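Local structure of SWD1-like protein (Myceliophthora thermophila, 6E29) at residues Y102-G113 / H121-Q132; T176-S184 / I217-G227. The protein probably serves, through this WD-repeat beta-propeller domain, as a protein-binding subunit of the COMPASS histone H3 methyltransferase complex. All coordinates share one frame; numbering follows the deposited sequence.

Overall arrangement
Interaction 1 joins strand 100-106, the last of one four-stranded propeller blade, to the first hairpin of the next, strands 111-117 and 123-128. Interaction 2 sets the first strands of two consecutive blades, 176-181 and 218-223, side by side around the central channel; its centre lies about 6 Å from that of the chain, against about 13 Å for interaction 1. Both mix buried and exposed residues. Interaction 1 combines backbone pairing, aromatic packing and a salt bridge, whereas interaction 2 relies on aliphatic contacts, one hydroxyl bond and bridging waters. They meet where Tyr181 OH probably hydrogen-bonds Gln123 OE1, at 2.7 Å, and where Tyr112 packs on Thr177.

Interaction 1: Y102-G113 / H121-Q132; sequences YREVRFRAPVYG and HHQFAAALFEDQ
Arg108 NH2 forms a salt bridge with Asp131 OD1 at 2.9 Å, the guanidinium and carboxylate planes standing 55° apart. The long Arg108 chain bends at chi3 (-52°), which brings its end in to the carboxylate. On the acid's side, Asp131 OD1 also takes the backbone N-H of Gln132 on its anti side, so the oxygen is gripped by the guanidinium charge and a backbone N-H, with a weak third bond from Gln132 NE2.

At the far end of the contact, Tyr102 OH and His122 NE2 share a hydrogen bond of 2.9 Å. Each partner sits at the edge of the other's ring, near its plane, and the two rings meet rim to rim, neither lying over the face of the other.

Between these ends, the backbones pair as an antiparallel hairpin: Phe129 N donates to Pro110 O at 2.8 Å, and Ala127 N to Gly113 O at 3.0 Å. Tyr112 N makes a weak bond to Ala127 O; Tyr112 and Gly113 both face Ala127, a classic beta bulge. These are the first two strands of a WD-type propeller blade, and strand 102-106, which closes the preceding blade, lies across their face.

Between the blades, Phe107 and Val105 pack on Phe124. The Phe107 ring presents CZ to Phe124 CE1 at 3.8 Å, with each contact atom near the plane of the other ring, and Val105 CG2 meets the same Phe124 ring at its edge. Leu128 divides its methyls, CD1 touching Phe107 CD2 and CD2 packing within the hairpin on Val111 CG2 at 3.8 Å. Farther out, Phe129 CB lies over one face of Tyr112, near the rim, and their rings incline at 82°. A water beside that tyrosine hydrogen-bonds both Tyr112 OH and Glu130 N.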
loop_
_atom_site.group_PDB
_atom_site.type_symbol
_atom_site.label_atom_id
_atom_site.label_comp_id
_atom_site.label_asym_id
_atom_site.label_seq_id
_atom_site.Cartn_x
_atom_site.Cartn_y
_atom_site.Cartn_z
ATOM N N TYR B 102 7.962 19.973 -2.961
ATOM C CA TYR B 102 9.256 20.010 -2.282
ATOM C C TYR B 102 10.302 19.138 -2.971
ATOM O O TYR B 102 11.476 19.530 -3.046
ATOM C CB TYR B 102 9.046 19.593 -0.833
ATOM C CG TYR B 102 10.253 19.474 0.031
ATOM C CD1 TYR B 102 11.097 20.562 0.258
ATOM C CD2 TYR B 102 10.557 18.260 0.632
ATOM C CE1 TYR B 102 12.199 20.445 1.072
ATOM C CE2 TYR B 102 11.657 18.128 1.437
ATOM C CZ TYR B 102 12.478 19.225 1.659
ATOM O OH TYR B 102 13.588 19.070 2.471
ATOM N N ARG B 103 9.896 17.962 -3.466
ATOM C CA ARG B 103 10.743 17.069 -4.262
ATOM C C ARG B 103 9.892 16.392 -5.326
ATOM O O ARG B 103 8.686 16.191 -5.144
ATOM C CB ARG B 103 11.414 15.954 -3.443
ATOM C CG ARG B 103 12.358 16.417 -2.345
ATOM C CD ARG B 103 13.689 16.824 -2.909
ATOM N NE ARG B 103 14.604 17.343 -1.894
ATOM C CZ ARG B 103 14.699 18.638 -1.558
ATOM N NH1 ARG B 103 13.904 19.543 -2.131
ATOM N NH2 ARG B 103 15.576 19.043 -0.641
ATOM N N GLU B 104 10.535 15.990 -6.418
ATOM C CA GLU B 104 9.817 15.366 -7.524
ATOM C C GLU B 104 10.716 14.380 -8.264
ATOM O O GLU B 104 11.809 14.749 -8.699
ATOM C CB GLU B 104 9.346 16.454 -8.480
ATOM C CG GLU B 104 8.518 15.944 -9.610
ATOM C CD GLU B 104 7.929 17.096 -10.419
ATOM O OE1 GLU B 104 7.124 16.821 -11.330
ATOM O OE2 GLU B 104 8.281 18.270 -10.153
ATOM N N VAL B 105 10.236 13.150 -8.464
ATOM C CA VAL B 105 11.025 12.079 -9.070
ATOM C C VAL B 105 10.195 11.422 -10.169
ATOM O O VAL B 105 9.068 10.974 -9.915
ATOM C CB VAL B 105 11.462 11.038 -8.020
ATOM C CG1 VAL B 105 12.375 9.942 -8.663
ATOM C CG2 VAL B 105 12.148 11.725 -6.831
ATOM N N ARG B 106 10.745 11.383 -11.390
ATOM C CA ARG B 106 10.079 10.789 -12.546
ATOM C C ARG B 106 10.729 9.461 -12.930
ATOM O O ARG B 106 11.951 9.384 -13.104
ATOM C CB ARG B 106 10.092 11.757 -13.735
ATOM C CG ARG B 106 9.588 13.141 -13.327
ATOM C CD ARG B 106 9.621 14.127 -14.490
ATOM N NE ARG B 106 10.496 15.268 -14.196
ATOM C CZ ARG B 106 10.139 16.294 -13.431
ATOM N NH1 ARG B 106 8.932 16.308 -12.910
ATOM N NH2 ARG B 106 10.980 17.307 -13.202
ATOM N N PHE B 107 9.911 8.430 -13.085
ATOM C CA PHE B 107 10.399 7.104 -13.442
ATOM C C PHE B 107 10.108 6.837 -14.918
ATOM O O PHE B 107 9.690 7.724 -15.656
ATOM C CB PHE B 107 9.778 6.039 -12.532
ATOM C CG PHE B 107 10.181 6.166 -11.088
ATOM C CD1 PHE B 107 9.378 6.863 -10.190
ATOM C CD2 PHE B 107 11.387 5.631 -10.636
ATOM C CE1 PHE B 107 9.753 7.015 -8.859
ATOM C CE2 PHE B 107 11.772 5.771 -9.302
ATOM C CZ PHE B 107 10.935 6.471 -8.404
ATOM N N ARG B 108 10.299 5.598 -15.361
ATOM C CA ARG B 108 10.053 5.242 -16.756
ATOM C C ARG B 108 8.830 4.339 -16.913
ATOM O O ARG B 108 8.680 3.670 -17.943
ATOM C CB ARG B 108 11.292 4.581 -17.364
ATOM C CG ARG B 108 12.633 5.055 -16.790
ATOM C CD ARG B 108 13.801 4.203 -17.342
ATOM N NE ARG B 108 13.548 2.760 -17.171
ATOM C CZ ARG B 108 14.284 1.923 -16.429
ATOM N NH1 ARG B 108 15.361 2.356 -15.779
ATOM N NH2 ARG B 108 13.956 0.635 -16.345
ATOM N N ALA B 109 7.932 4.351 -15.935
ATOM C CA ALA B 109 6.862 3.372 -15.832
ATOM C C ALA B 109 5.854 3.859 -14.805
ATOM O O ALA B 109 6.204 4.623 -13.888
ATOM C CB ALA B 109 7.409 1.989 -15.433
ATOM N N PRO B 110 4.596 3.443 -14.926
ATOM C CA PRO B 110 3.599 3.748 -13.889
ATOM C C PRO B 110 4.050 3.260 -12.517
ATOM O O PRO B 110 4.695 2.215 -12.379
ATOM C CB PRO B 110 2.351 2.979 -14.352
ATOM C CG PRO B 110 2.539 2.839 -15.867
ATOM C CD PRO B 110 4.026 2.709 -16.077
ATOM N N VAL B 111 3.655 3.999 -11.486
ATOM C CA VAL B 111 4.037 3.676 -10.115
ATOM C C VAL B 111 2.876 2.921 -9.478
ATOM O O VAL B 111 1.766 3.457 -9.377
ATOM C CB VAL B 111 4.411 4.945 -9.322
ATOM C CG1 VAL B 111 4.999 4.594 -7.944
ATOM C CG2 VAL B 111 5.414 5.862 -10.124
ATOM N N TYR B 112 3.098 1.647 -9.116
ATOM C CA TYR B 112 2.090 0.932 -8.325
ATOM C C TYR B 112 1.846 1.641 -6.986
ATOM O O TYR B 112 0.721 1.726 -6.498
ATOM C CB TYR B 112 2.557 -0.494 -8.037
ATOM C CG TYR B 112 2.491 -1.521 -9.153
ATOM C CD1 TYR B 112 1.272 -1.857 -9.765
ATOM C CD2 TYR B 112 3.646 -2.254 -9.498
ATOM C CE1 TYR B 112 1.214 -2.852 -10.728
ATOM C CE2 TYR B 112 3.599 -3.233 -10.467
ATOM C CZ TYR B 112 2.379 -3.542 -11.061
ATOM O OH TYR B 112 2.317 -4.505 -12.027
ATOM N N GLY B 113 2.910 2.100 -6.348
ATOM C CA GLY B 113 2.785 2.797 -5.096
ATOM C C GLY B 113 4.153 3.170 -4.574
ATOM O O GLY B 113 5.187 2.555 -4.903
ATOM N N HIS B 121 11.452 11.606 5.957
ATOM C CA HIS B 121 10.697 11.899 4.741
ATOM C C HIS B 121 11.583 12.098 3.510
ATOM O O HIS B 121 11.049 12.288 2.416
ATOM C CB HIS B 121 9.794 13.118 4.938
ATOM C CG HIS B 121 10.532 14.349 5.342
ATOM N ND1 HIS B 121 10.753 14.677 6.660
ATOM C CD2 HIS B 121 11.108 15.329 4.608
ATOM C CE1 HIS B 121 11.431 15.811 6.721
ATOM N NE2 HIS B 121 11.661 16.226 5.490
ATOM N N HIS B 122 12.907 11.978 3.636
ATOM C CA HIS B 122 13.842 12.121 2.525
ATOM C C HIS B 122 14.239 10.792 1.877
ATOM O O HIS B 122 15.220 10.763 1.119
ATOM C CB HIS B 122 15.108 12.846 2.988
ATOM C CG HIS B 122 14.885 14.286 3.336
ATOM N ND1 HIS B 122 15.039 14.769 4.617
ATOM C CD2 HIS B 122 14.479 15.338 2.580
ATOM C CE1 HIS B 122 14.768 16.064 4.629
ATOM N NE2 HIS B 122 14.427 16.434 3.406
ATOM N N GLN B 123 13.534 9.692 2.168
ATOM C CA GLN B 123 13.766 8.451 1.448
ATOM C C GLN B 123 12.430 7.780 1.215
ATOM O O GLN B 123 11.571 7.796 2.094
ATOM C CB GLN B 123 14.677 7.517 2.214
ATOM C CG GLN B 123 15.089 6.328 1.392
ATOM C CD GLN B 123 15.657 5.215 2.203
ATOM O OE1 GLN B 123 14.936 4.326 2.657
ATOM N NE2 GLN B 123 16.967 5.192 2.310
ATOM N N PHE B 124 12.241 7.217 0.024
ATOM C CA PHE B 124 11.047 6.434 -0.239
ATOM C C PHE B 124 11.398 5.212 -1.076
ATOM O O PHE B 124 12.494 5.112 -1.669
ATOM C CB PHE B 124 9.921 7.257 -0.937
ATOM C CG PHE B 124 10.203 7.612 -2.374
ATOM C CD1 PHE B 124 9.864 6.756 -3.407
ATOM C CD2 PHE B 124 10.771 8.855 -2.689
ATOM C CE1 PHE B 124 10.142 7.115 -4.740
ATOM C CE2 PHE B 124 11.064 9.199 -4.017
ATOM C CZ PHE B 124 10.750 8.325 -5.044
ATOM N N ALA B 125 10.475 4.268 -1.066
ATOM C CA ALA B 125 10.539 3.067 -1.890
ATOM C C ALA B 125 9.321 2.982 -2.796
ATOM O O ALA B 125 8.180 3.231 -2.364
ATOM C CB ALA B 125 10.639 1.802 -1.042
ATOM N N ALA B 126 9.543 2.585 -4.046
ATOM C CA ALA B 126 8.424 2.499 -4.989
ATOM C C ALA B 126 8.425 1.168 -5.740
ATOM O O ALA B 126 9.473 0.580 -6.005
ATOM C CB ALA B 126 8.475 3.670 -5.967
ATOM N N ALA B 127 7.240 0.685 -6.064
ATOM C CA ALA B 127 7.096 -0.459 -6.964
ATOM C C ALA B 127 6.557 0.061 -8.298
ATOM O O ALA B 127 5.663 0.913 -8.323
ATOM C CB ALA B 127 6.172 -1.524 -6.343
ATOM N N LEU B 128 7.108 -0.427 -9.407
ATOM C CA LEU B 128 6.823 0.098 -10.739
ATOM C C LEU B 128 6.217 -0.974 -11.634
ATOM O O LEU B 128 6.635 -2.141 -11.593
ATOM C CB LEU B 128 8.095 0.596 -11.375
ATOM C CG LEU B 128 8.722 1.718 -10.577
ATOM C CD1 LEU B 128 10.039 2.045 -11.232
ATOM C CD2 LEU B 128 7.743 2.926 -10.610
ATOM N N PHE B 129 5.242 -0.567 -12.457
ATOM C CA PHE B 129 4.622 -1.484 -13.394
ATOM C C PHE B 129 5.669 -2.004 -14.397
ATOM O O PHE B 129 6.321 -1.230 -15.114
ATOM C CB PHE B 129 3.451 -0.792 -14.096
ATOM C CG PHE B 129 2.745 -1.656 -15.114
ATOM C CD1 PHE B 129 2.034 -2.785 -14.718
ATOM C CD2 PHE B 129 2.784 -1.332 -16.452
ATOM C CE1 PHE B 129 1.389 -3.585 -15.656
ATOM C CE2 PHE B 129 2.134 -2.127 -17.407
ATOM C CZ PHE B 129 1.449 -3.261 -17.006
ATOM N N GLU B 130 5.847 -3.322 -14.430
ATOM C CA GLU B 130 6.747 -3.957 -15.389
ATOM C C GLU B 130 8.141 -3.333 -15.348
ATOM O O GLU B 130 8.819 -3.249 -16.373
ATOM C CB GLU B 130 6.175 -3.895 -16.811
ATOM C CG GLU B 130 4.835 -4.617 -16.959
ATOM C CD GLU B 130 4.301 -4.697 -18.397
ATOM O OE1 GLU B 130 4.703 -3.882 -19.280
ATOM O OE2 GLU B 130 3.473 -5.617 -18.630
ATOM N N ASP B 131 8.566 -2.874 -14.174
ATOM C CA ASP B 131 9.899 -2.311 -14.008
ATOM C C ASP B 131 10.435 -2.659 -12.622
ATOM O O ASP B 131 9.706 -3.159 -11.762
ATOM C CB ASP B 131 9.904 -0.812 -14.246
ATOM C CG ASP B 131 11.122 -0.369 -15.004
ATOM O OD1 ASP B 131 12.207 -1.027 -14.820
ATOM O OD2 ASP B 131 10.963 0.599 -15.798
ATOM N N GLN B 132 11.734 -2.398 -12.424
ATOM C CA GLN B 132 12.396 -2.772 -11.183
ATOM C C GLN B 132 11.973 -1.857 -10.036
ATOM O O GLN B 132 11.873 -0.640 -10.224
ATOM C CB GLN B 132 13.917 -2.681 -11.358
ATOM C CG GLN B 132 14.439 -3.453 -12.557
ATOM C CD GLN B 132 15.633 -2.771 -13.228
ATOM O OE1 GLN B 132 16.747 -3.295 -13.186
ATOM N NE2 GLN B 132 15.401 -1.600 -13.858
HETATM O O HOH W 1 4.627 -5.322 -13.076
#

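Interaction 2: T176-S184 / I217-G227; sequences TTAIVYTAS and IITTLRLTESG
Ile217 CG2 meets Thr177 CG2 at 4.1 Å, the two side chains crossing at about a right angle. At Ile218 the carbonyl oxygen accepts a 2.6 Å hydrogen bond from Thr177 OG1, which lies in the carbonyl plane; chi1 of 46° sets this hydroxyl between its own N and carbonyl carbon. Replacing Thr177 by an alanine is likely to leave Ile218 O without its side-chain donor and Ile217 CG2 without its methyl neighbour. Thr219 O is linked to Thr177 O by a water that donates to both. Leu221 points at the other strand, its CG 4.0 Å from Ala178 CB, while its carbonyl oxygen touches Val180 CG1. Leu223 follows with CD1 against Tyr181 O and 4.3 Å from Val180 CG2. A type I turn from Thr224 to Gly227 brings Gly227 close to Ala183, where a water joins Gly227 O to Ala183 N. The strands run nearly parallel, 3° apart with axes 5.8 Å from each other, as neighbouring innermost strands of a propeller do. With no direct backbone hydrogen bond between 176-184 and 217-227, these two segments hold together through aliphatic packing, one threonine hydroxyl and water bridges.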
loop_
_atom_site.group_PDB
_atom_site.type_symbol
_atom_site.label_atom_id
_atom_site.label_comp_id
_atom_site.label_asym_id
_atom_site.label_seq_id
_atom_site.Cartn_x
_atom_site.Cartn_y
_atom_site.Cartn_z
ATOM N N THR B 176 8.232 -6.966 -8.730
ATOM C CA THR B 176 7.732 -6.500 -7.453
ATOM C C THR B 176 6.549 -5.547 -7.643
ATOM O O THR B 176 6.627 -4.576 -8.405
ATOM C CB THR B 176 8.861 -5.805 -6.700
ATOM O OG1 THR B 176 9.894 -6.757 -6.397
ATOM C CG2 THR B 176 8.370 -5.136 -5.438
ATOM N N THR B 177 5.465 -5.792 -6.900
ATOM C CA THR B 177 4.198 -5.124 -7.165
ATOM C C THR B 177 3.715 -4.332 -5.980
ATOM O O THR B 177 2.751 -3.568 -6.131
ATOM C CB THR B 177 3.120 -6.144 -7.534
ATOM O OG1 THR B 177 3.213 -7.225 -6.594
ATOM C CG2 THR B 177 3.323 -6.629 -8.972
ATOM N N ALA B 178 4.365 -4.455 -4.834
ATOM C CA ALA B 178 3.911 -3.777 -3.630
ATOM C C ALA B 178 5.103 -3.754 -2.709
ATOM O O ALA B 178 5.865 -4.715 -2.682
ATOM C CB ALA B 178 2.727 -4.494 -2.925
ATOM N N ILE B 179 5.269 -2.678 -1.955
ATOM C CA ILE B 179 6.409 -2.645 -1.046
ATOM C C ILE B 179 6.097 -1.712 0.108
ATOM O O ILE B 179 5.476 -0.666 -0.090
ATOM C CB ILE B 179 7.675 -2.196 -1.806
ATOM C CG1 ILE B 179 8.916 -2.428 -0.937
ATOM C CG2 ILE B 179 7.504 -0.719 -2.336
ATOM C CD1 ILE B 179 10.226 -2.218 -1.696
ATOM N N VAL B 180 6.523 -2.090 1.317
ATOM C CA VAL B 180 6.331 -1.240 2.499
ATOM C C VAL B 180 7.588 -1.318 3.352
ATOM O O VAL B 180 8.330 -2.299 3.302
ATOM C CB VAL B 180 5.107 -1.650 3.367
ATOM C CG1 VAL B 180 3.827 -1.458 2.613
ATOM C CG2 VAL B 180 5.199 -3.099 3.843
ATOM N N TYR B 181 7.803 -0.307 4.204
ATOM C CA TYR B 181 8.914 -0.418 5.159
ATOM C C TYR B 181 8.418 -1.120 6.413
ATOM O O TYR B 181 7.258 -0.934 6.820
ATOM C CB TYR B 181 9.397 0.995 5.589
ATOM C CG TYR B 181 10.175 1.781 4.562
ATOM C CD1 TYR B 181 9.531 2.570 3.618
ATOM C CD2 TYR B 181 11.594 1.786 4.593
ATOM C CE1 TYR B 181 10.248 3.321 2.689
ATOM C CE2 TYR B 181 12.349 2.559 3.673
ATOM C CZ TYR B 181 11.661 3.312 2.735
ATOM O OH TYR B 181 12.352 4.067 1.849
ATOM N N THR B 182 9.304 -1.847 7.079
ATOM C CA THR B 182 9.034 -2.254 8.454
ATOM C C THR B 182 9.037 -1.004 9.345
ATOM O O THR B 182 9.426 0.081 8.912
ATOM C CB THR B 182 10.060 -3.249 8.967
ATOM O OG1 THR B 182 11.353 -2.613 9.011
ATOM C CG2 THR B 182 10.069 -4.521 8.081
ATOM N N ALA B 183 8.612 -1.173 10.608
ATOM C CA ALA B 183 8.378 -0.018 11.475
ATOM C C ALA B 183 9.658 0.752 11.731
ATOM O O ALA B 183 9.630 1.988 11.872
ATOM C CB ALA B 183 7.750 -0.453 12.806
ATOM N N SER B 184 10.792 0.051 11.807
ATOM C CA SER B 184 12.048 0.735 12.107
ATOM C C SER B 184 12.628 1.423 10.891
ATOM O O SER B 184 13.507 2.282 11.044
ATOM C CB SER B 184 13.110 -0.246 12.638
ATOM O OG SER B 184 13.500 -1.156 11.595
ATOM N N ILE B 217 -0.723 -12.754 -8.068
ATOM C CA ILE B 217 -0.029 -11.484 -7.867
ATOM C C ILE B 217 -0.390 -10.861 -6.518
ATOM O O ILE B 217 -1.573 -10.730 -6.140
ATOM C CB ILE B 217 -0.356 -10.563 -9.047
ATOM C CG1 ILE B 217 0.180 -11.248 -10.319
ATOM C CG2 ILE B 217 0.128 -9.144 -8.780
ATOM C CD1 ILE B 217 -0.252 -10.607 -11.623
ATOM N N ILE B 218 0.626 -10.441 -5.760
ATOM C CA ILE B 218 0.378 -9.702 -4.523
ATOM C C ILE B 218 0.101 -8.233 -4.857
ATOM O O ILE B 218 0.887 -7.582 -5.557
ATOM C CB ILE B 218 1.548 -9.860 -3.547
ATOM C CG1 ILE B 218 1.642 -11.344 -3.087
ATOM C CG2 ILE B 218 1.365 -8.971 -2.323
ATOM C CD1 ILE B 218 2.876 -11.658 -2.187
ATOM N N THR B 219 -1.073 -7.740 -4.451
ATOM C CA THR B 219 -1.476 -6.389 -4.851
ATOM C C THR B 219 -1.385 -5.350 -3.744
ATOM O O THR B 219 -1.169 -4.170 -4.036
ATOM C CB THR B 219 -2.903 -6.386 -5.435
ATOM O OG1 THR B 219 -3.792 -7.066 -4.556
ATOM C CG2 THR B 219 -2.905 -7.092 -6.780
ATOM N N THR B 220 -1.470 -5.751 -2.497
ATOM C CA THR B 220 -1.408 -4.819 -1.390
ATOM C C THR B 220 -0.667 -5.449 -0.239
ATOM O O THR B 220 -0.903 -6.617 0.097
ATOM C CB THR B 220 -2.824 -4.431 -0.886
ATOM O OG1 THR B 220 -3.431 -3.572 -1.840
ATOM C CG2 THR B 220 -2.763 -3.753 0.495
ATOM N N LEU B 221 0.198 -4.647 0.380
ATOM C CA LEU B 221 0.788 -4.941 1.681
ATOM C C LEU B 221 0.533 -3.774 2.637
ATOM O O LEU B 221 0.703 -2.604 2.251
ATOM C CB LEU B 221 2.279 -5.119 1.572
ATOM C CG LEU B 221 2.774 -6.271 0.712
ATOM C CD1 LEU B 221 4.306 -6.179 0.588
ATOM C CD2 LEU B 221 2.317 -7.570 1.328
ATOM N N ARG B 222 0.199 -4.091 3.889
ATOM C CA ARG B 222 0.020 -3.049 4.913
ATOM C C ARG B 222 0.417 -3.592 6.278
ATOM O O ARG B 222 0.126 -4.743 6.609
ATOM C CB ARG B 222 -1.473 -2.592 4.919
ATOM C CG ARG B 222 -1.764 -1.419 5.803
ATOM C CD ARG B 222 -0.968 -0.162 5.402
ATOM N NE ARG B 222 -1.213 0.350 4.040
ATOM C CZ ARG B 222 -2.176 1.225 3.717
ATOM N NH1 ARG B 222 -3.070 1.649 4.636
ATOM N NH2 ARG B 222 -2.281 1.652 2.459
ATOM N N LEU B 223 1.108 -2.788 7.055
ATOM C CA LEU B 223 1.495 -3.177 8.397
ATOM C C LEU B 223 0.565 -2.523 9.404
ATOM O O LEU B 223 -0.002 -1.468 9.130
ATOM C CB LEU B 223 2.936 -2.718 8.680
ATOM C CG LEU B 223 3.972 -3.632 8.078
ATOM C CD1 LEU B 223 5.343 -2.968 8.183
ATOM C CD2 LEU B 223 3.909 -4.971 8.800
ATOM N N THR B 224 0.423 -3.156 10.574
ATOM C CA THR B 224 -0.179 -2.480 11.721
ATOM C C THR B 224 0.763 -1.392 12.244
ATOM O O THR B 224 1.945 -1.336 11.917
ATOM C CB THR B 224 -0.501 -3.450 12.865
ATOM O OG1 THR B 224 0.655 -4.207 13.260
ATOM C CG2 THR B 224 -1.625 -4.407 12.468
ATOM N N GLU B 225 0.233 -0.556 13.136
ATOM C CA GLU B 225 1.009 0.546 13.706
ATOM C C GLU B 225 2.307 0.078 14.355
ATOM O O GLU B 225 3.382 0.629 14.088
ATOM C CB GLU B 225 0.103 1.267 14.703
ATOM C CG GLU B 225 0.761 2.227 15.620
ATOM C CD GLU B 225 0.984 3.569 14.944
ATOM O OE1 GLU B 225 1.245 4.569 15.669
ATOM O OE2 GLU B 225 0.883 3.605 13.685
ATOM N N SER B 226 2.238 -0.937 15.212
ATOM C CA SER B 226 3.456 -1.473 15.816
ATOM C C SER B 226 4.368 -2.163 14.812
ATOM O O SER B 226 5.532 -2.462 15.142
ATOM C CB SER B 226 3.079 -2.469 16.901
ATOM O OG SER B 226 2.267 -3.473 16.328
ATOM N N GLY B 227 3.867 -2.445 13.610
ATOM C CA GLY B 227 4.615 -3.227 12.649
ATOM C C GLY B 227 4.715 -4.702 12.960
ATOM O O GLY B 227 5.602 -5.366 12.404
HETATM O O HOH W 2 0.167 -2.695 -5.696
HETATM O O HOH W 3 7.797 -3.972 11.321
#